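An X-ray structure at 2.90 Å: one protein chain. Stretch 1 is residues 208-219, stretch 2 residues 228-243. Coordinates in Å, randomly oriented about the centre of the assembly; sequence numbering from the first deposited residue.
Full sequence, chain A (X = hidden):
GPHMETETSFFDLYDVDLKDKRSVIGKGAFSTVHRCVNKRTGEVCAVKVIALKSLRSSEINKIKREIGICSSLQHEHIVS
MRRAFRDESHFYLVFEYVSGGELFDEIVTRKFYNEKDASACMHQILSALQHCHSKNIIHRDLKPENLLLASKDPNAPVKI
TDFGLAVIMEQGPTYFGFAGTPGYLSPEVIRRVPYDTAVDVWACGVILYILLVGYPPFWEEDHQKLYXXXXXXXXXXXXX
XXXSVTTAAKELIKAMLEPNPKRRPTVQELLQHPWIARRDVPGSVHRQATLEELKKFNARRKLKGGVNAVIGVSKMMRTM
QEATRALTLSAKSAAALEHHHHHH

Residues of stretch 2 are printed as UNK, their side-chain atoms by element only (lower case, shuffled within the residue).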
# COMPACT_ATOMS: atom_id res chain seq x y z
N LEU A 208 0.50 10.57 2.32
CA LEU A 208 1.50 11.63 2.31
C LEU A 208 1.33 12.54 3.53
O LEU A 208 2.29 12.82 4.25
CB LEU A 208 1.41 12.42 1.01
CG LEU A 208 2.28 13.67 0.88
CD1 LEU A 208 3.72 13.36 1.24
CD2 LEU A 208 2.19 14.25 -0.53
N TYR A 209 0.09 12.98 3.77
CA TYR A 209 -0.28 13.68 4.99
C TYR A 209 0.36 13.04 6.22
O TYR A 209 1.10 13.70 6.97
CB TYR A 209 -1.80 13.70 5.12
CG TYR A 209 -2.38 14.66 6.12
CD1 TYR A 209 -2.44 14.34 7.47
CD2 TYR A 209 -2.92 15.87 5.72
CE1 TYR A 209 -3.00 15.21 8.39
CE2 TYR A 209 -3.48 16.75 6.63
CZ TYR A 209 -3.51 16.41 7.97
OH TYR A 209 -4.05 17.28 8.88
N ILE A 210 0.11 11.75 6.42
CA ILE A 210 0.68 11.07 7.58
C ILE A 210 2.20 11.19 7.55
O ILE A 210 2.83 11.63 8.53
CB ILE A 210 0.23 9.60 7.62
CG1 ILE A 210 -1.29 9.53 7.52
CG2 ILE A 210 0.69 8.95 8.90
CD1 ILE A 210 -1.82 8.13 7.28
N LEU A 211 2.81 10.87 6.40
CA LEU A 211 4.25 10.95 6.23
C LEU A 211 4.82 12.28 6.68
O LEU A 211 5.98 12.34 7.08
CB LEU A 211 4.62 10.70 4.76
CG LEU A 211 4.57 9.26 4.24
CD1 LEU A 211 5.00 9.18 2.78
CD2 LEU A 211 5.45 8.38 5.09
N LEU A 212 4.02 13.35 6.64
CA LEU A 212 4.53 14.66 7.03
C LEU A 212 4.33 14.96 8.51
O LEU A 212 5.21 15.58 9.12
CB LEU A 212 3.88 15.75 6.19
CG LEU A 212 4.14 15.58 4.69
CD1 LEU A 212 3.62 16.76 3.89
CD2 LEU A 212 5.62 15.37 4.44
N VAL A 213 3.22 14.53 9.11
CA VAL A 213 2.89 14.96 10.47
C VAL A 213 2.63 13.81 11.42
O VAL A 213 2.60 14.05 12.65
CB VAL A 213 1.69 15.94 10.49
CG1 VAL A 213 2.07 17.30 9.87
CG2 VAL A 213 0.47 15.33 9.80
N GLY A 214 2.38 12.58 10.97
CA GLY A 214 2.24 11.48 11.89
C GLY A 214 0.84 11.14 12.31
O GLY A 214 0.67 10.24 13.13
N TYR A 215 -0.17 11.84 11.79
CA TYR A 215 -1.57 11.56 12.11
C TYR A 215 -2.38 11.70 10.83
O TYR A 215 -1.97 12.44 9.93
CB TYR A 215 -2.11 12.49 13.20
CG TYR A 215 -2.00 13.96 12.88
CD1 TYR A 215 -3.02 14.61 12.19
CD2 TYR A 215 -0.91 14.70 13.29
CE1 TYR A 215 -2.93 15.96 11.91
CE2 TYR A 215 -0.82 16.06 13.01
CZ TYR A 215 -1.84 16.68 12.32
OH TYR A 215 -1.75 18.02 12.04
N PRO A 216 -3.51 11.00 10.72
CA PRO A 216 -4.27 11.02 9.47
C PRO A 216 -5.11 12.28 9.37
O PRO A 216 -5.46 12.88 10.39
CB PRO A 216 -5.15 9.77 9.59
CG PRO A 216 -5.35 9.61 11.06
CD PRO A 216 -4.09 10.08 11.72
N PRO A 217 -5.45 12.71 8.15
CA PRO A 217 -6.33 13.88 8.02
C PRO A 217 -7.77 13.58 8.38
O PRO A 217 -8.47 14.47 8.87
CB PRO A 217 -6.19 14.26 6.54
CG PRO A 217 -5.88 12.97 5.86
CD PRO A 217 -5.04 12.17 6.84
N PHE A 218 -8.23 12.36 8.15
CA PHE A 218 -9.59 11.94 8.49
C PHE A 218 -9.46 10.89 9.58
O PHE A 218 -9.08 9.74 9.32
CB PHE A 218 -10.33 11.41 7.27
CG PHE A 218 -10.10 12.21 6.02
CD1 PHE A 218 -10.70 13.45 5.85
CD2 PHE A 218 -9.28 11.73 5.02
CE1 PHE A 218 -10.48 14.19 4.70
CE2 PHE A 218 -9.06 12.46 3.87
CZ PHE A 218 -9.66 13.69 3.71
N TRP A 219 -9.77 11.27 10.82
CA TRP A 219 -9.75 10.35 11.94
C TRP A 219 -11.05 10.48 12.70
O TRP A 219 -11.35 11.55 13.24
CB TRP A 219 -8.56 10.61 12.87
CG TRP A 219 -8.65 9.85 14.16
CD1 TRP A 219 -9.14 10.31 15.35
CD2 TRP A 219 -8.27 8.49 14.39
NE1 TRP A 219 -9.07 9.33 16.30
CE2 TRP A 219 -8.54 8.20 15.74
CE3 TRP A 219 -7.71 7.49 13.58
CZ2 TRP A 219 -8.28 6.95 16.30
CZ3 TRP A 219 -7.46 6.25 14.14
CH2 TRP A 219 -7.74 5.99 15.49
N UNK A 228 -18.38 10.82 6.45
CA UNK A 228 -18.84 12.19 6.24
C UNK A 228 -17.67 13.14 6.06
O UNK A 228 -17.67 13.97 5.14
c UNK A 228 -19.72 12.62 7.41
N UNK A 229 -16.65 13.04 6.92
CA UNK A 229 -15.47 13.88 6.79
C UNK A 229 -14.80 13.67 5.44
O UNK A 229 -14.31 14.63 4.82
c UNK A 229 -14.46 13.58 7.90
c UNK A 229 -13.85 13.45 10.34
c UNK A 229 -14.89 13.88 9.32
n UNK A 229 -12.58 13.58 9.98
o UNK A 229 -14.18 13.00 11.44
N UNK A 230 -14.76 12.43 4.96
CA UNK A 230 -14.10 12.15 3.70
C UNK A 230 -14.90 12.71 2.53
O UNK A 230 -14.34 13.32 1.61
c UNK A 230 -13.85 10.64 3.55
c UNK A 230 -12.54 8.69 4.57
c UNK A 230 -13.35 10.31 2.15
c UNK A 230 -12.88 10.16 4.63
N UNK A 231 -16.22 12.53 2.55
CA UNK A 231 -17.06 13.02 1.46
C UNK A 231 -16.97 14.54 1.34
O UNK A 231 -16.76 15.07 0.25
n UNK A 231 -22.34 10.63 2.77
c UNK A 231 -18.51 12.59 1.67
c UNK A 231 -18.75 11.10 1.48
c UNK A 231 -20.90 11.00 2.80
c UNK A 231 -20.24 10.77 1.45
N UNK A 232 -17.12 15.24 2.46
CA UNK A 232 -17.05 16.70 2.46
C UNK A 232 -15.62 17.21 2.47
O UNK A 232 -15.41 18.43 2.51
n UNK A 232 -19.61 15.73 4.15
c UNK A 232 -19.28 16.91 3.63
c UNK A 232 -17.81 17.26 3.66
o UNK A 232 -20.11 17.68 3.15
N UNK A 233 -14.63 16.32 2.44
CA UNK A 233 -13.21 16.70 2.41
C UNK A 233 -12.86 17.60 3.59
O UNK A 233 -12.19 18.63 3.44
s UNK A 233 -11.14 17.24 0.63
c UNK A 233 -12.87 17.36 1.07
N UNK A 234 -13.31 17.21 4.78
CA UNK A 234 -13.11 17.99 6.00
C UNK A 234 -11.79 17.57 6.65
O UNK A 234 -11.73 16.64 7.46
o UNK A 234 -15.98 20.39 5.23
c UNK A 234 -15.52 19.87 6.24
c UNK A 234 -15.59 18.37 6.45
c UNK A 234 -14.28 17.80 6.96
n UNK A 234 -14.94 20.57 7.21
N UNK A 235 -10.72 18.26 6.27
CA UNK A 235 -9.42 18.09 6.90
C UNK A 235 -8.72 19.45 6.86
O UNK A 235 -9.15 20.37 6.16
c UNK A 235 -6.18 18.47 3.65
o UNK A 235 -6.41 18.88 1.32
c UNK A 235 -6.71 18.02 4.83
c UNK A 235 -8.58 17.03 6.19
c UNK A 235 -8.00 17.51 4.89
c UNK A 235 -8.75 17.47 3.72
c UNK A 235 -6.94 18.43 2.50
c UNK A 235 -8.23 17.92 2.53
N UNK A 236 -7.63 19.56 7.62
CA UNK A 236 -6.95 20.85 7.74
C UNK A 236 -5.47 20.62 8.00
O UNK A 236 -5.02 19.50 8.21
o UNK A 236 -7.82 19.68 10.06
o UNK A 236 -7.99 21.56 11.18
c UNK A 236 -7.58 21.71 8.84
c UNK A 236 -7.81 20.93 10.12
N UNK A 237 -4.73 21.72 7.98
CA UNK A 237 -3.32 21.71 8.33
C UNK A 237 -3.13 22.43 9.65
O UNK A 237 -2.80 23.62 9.66
c UNK A 237 -2.73 22.41 4.72
c UNK A 237 -2.60 20.30 5.81
c UNK A 237 -2.82 20.40 3.44
c UNK A 237 -2.70 19.66 4.59
c UNK A 237 -2.61 21.68 5.89
c UNK A 237 -2.50 22.37 7.22
c UNK A 237 -2.83 21.77 3.50
N UNK A 238 -3.33 21.76 10.79
CA UNK A 238 -3.27 22.46 12.08
C UNK A 238 -1.87 22.95 12.40
O UNK A 238 -0.87 22.30 12.10
c UNK A 238 -3.73 20.35 10.95
c UNK A 238 -3.73 21.40 13.08
c UNK A 238 -4.44 20.36 12.27
N UNK A 239 -1.82 24.13 13.02
CA UNK A 239 -0.59 24.63 13.64
C UNK A 239 -0.35 23.88 14.94
O UNK A 239 -1.30 23.41 15.57
o UNK A 239 -0.86 26.86 12.68
c UNK A 239 -0.69 26.14 13.89
N UNK A 240 0.92 23.74 15.36
CA UNK A 240 2.14 24.24 14.74
C UNK A 240 2.82 23.24 13.80
O UNK A 240 3.79 23.61 13.14
c UNK A 240 3.04 24.50 15.94
c UNK A 240 1.20 23.14 16.68
c UNK A 240 2.69 23.38 16.86
N UNK A 241 2.32 22.00 13.76
CA UNK A 241 3.00 20.96 13.00
C UNK A 241 3.18 21.36 11.54
O UNK A 241 4.27 21.20 10.97
c UNK A 241 1.74 19.29 14.49
o UNK A 241 -0.21 19.67 15.81
o UNK A 241 -0.46 19.56 13.63
c UNK A 241 0.25 19.52 14.66
c UNK A 241 2.23 19.64 13.09
N UNK A 242 2.13 21.91 10.93
CA UNK A 242 2.14 22.22 9.51
C UNK A 242 2.79 23.55 9.18
O UNK A 242 3.03 23.83 8.00
n UNK A 242 -0.89 18.92 9.25
c UNK A 242 -0.60 20.17 9.73
c UNK A 242 0.43 17.79 6.01
c UNK A 242 0.72 22.21 8.97
c UNK A 242 1.12 18.97 5.70
c UNK A 242 0.41 19.95 7.75
c UNK A 242 0.18 20.84 8.84
c UNK A 242 -0.28 17.67 7.18
c UNK A 242 -0.28 18.76 8.04
c UNK A 242 1.12 20.04 6.55
N UNK A 243 3.09 24.38 10.18
CA UNK A 243 3.74 25.65 9.91
C UNK A 243 5.15 25.46 9.37
O UNK A 243 5.65 26.32 8.63
o UNK A 243 2.24 27.06 12.90
c UNK A 243 2.37 26.75 11.70
o UNK A 243 1.41 26.65 10.91
c UNK A 243 3.76 26.51 11.16
O HOH W 1 -7.11 16.83 10.43
O HOH W 2 -10.37 15.73 10.11

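Position 228 carries one carbon and touches nothing on stretch 1: alanine, A228. Position 229 has three carbons, the third bearing one oxygen and one nitrogen: glutamine, Q229, whose NE2 lies 3.7 Å from F218 CA. Position 230 has four carbons, forked at the first, with one arm two carbons long: isoleucine, I230. Its CG1 sits over one face of the F218 ring, 4.1 Å from the centroid. Position 231 runs four carbons to a nitrogen and points away, a lysine, K231.

Position 232 has two carbons, the second with one oxygen and one nitrogen: asparagine, N232, its ND2 bonded back to A228 O at 2.8 Å. Position 233, one carbon then sulfur, is cysteine, C233; its positive phi closes the helix in a Schellman motif. Position 234 repeats the three-carbon amide pattern, so it is glutamine, Q234; its backbone O lies 3.7 Å from F218 CD1, at the ring edge.

Position 235 shows one carbon and a six-carbon ring bearing oxygen: tyrosine, Y235. Its CB packs 3.7 Å from P217 CB and equally close to F218 CE1. Position 236 has two carbons, the second with two oxygens: aspartate, D236. Its CB points away, yet its backbone O accepts a 2.5 Å hydrogen bond from Y209 OH. Position 237, one carbon and a bare six-membered ring, is phenylalanine, F237, meeting Y209 rim to rim.

Position 238 closes three carbons onto its own nitrogen: proline, P238, with CD 3.2 Å from Y215 OH. Position 239, one carbon and one oxygen, is serine, S239, clear of stretch 1. Position 240 is another closed three-carbon ring, proline P240, after a cis peptide. Position 241 has three carbons, the third carrying two oxygens: glutamate, E241, whose OE1 accepts a hydrogen bond from Y215 OH at 2.6 Å. Position 242 has one carbon, then fused five- and six-membered rings of eight carbons and one nitrogen: tryptophan, W242. V213 CG1 lies over its five-membered ring, 3.5 Å from the centroid. Position 243, two carbons and two oxygens, is aspartate, D243, which takes a 2.9 Å bond from S239 OG to its OD1.

The contact has two apolar centres. F218 settles against I230 and Y235, while W242 packs against Y209, L212 and V213. Tyrosine hydroxyls give direction to this packing: Y209 reads a backbone carbonyl, whereas Y215 OH donates to E241 OE1 and accepts a weak hydrogen bond from W242 NE1 at 3.1 Å. The rule is aromatic bulk for area, with tyrosine hydroxyls satisfying polar atoms within the packing.

Stretch 2, residues 228-243: AQIKNCQYDFPSPEWD
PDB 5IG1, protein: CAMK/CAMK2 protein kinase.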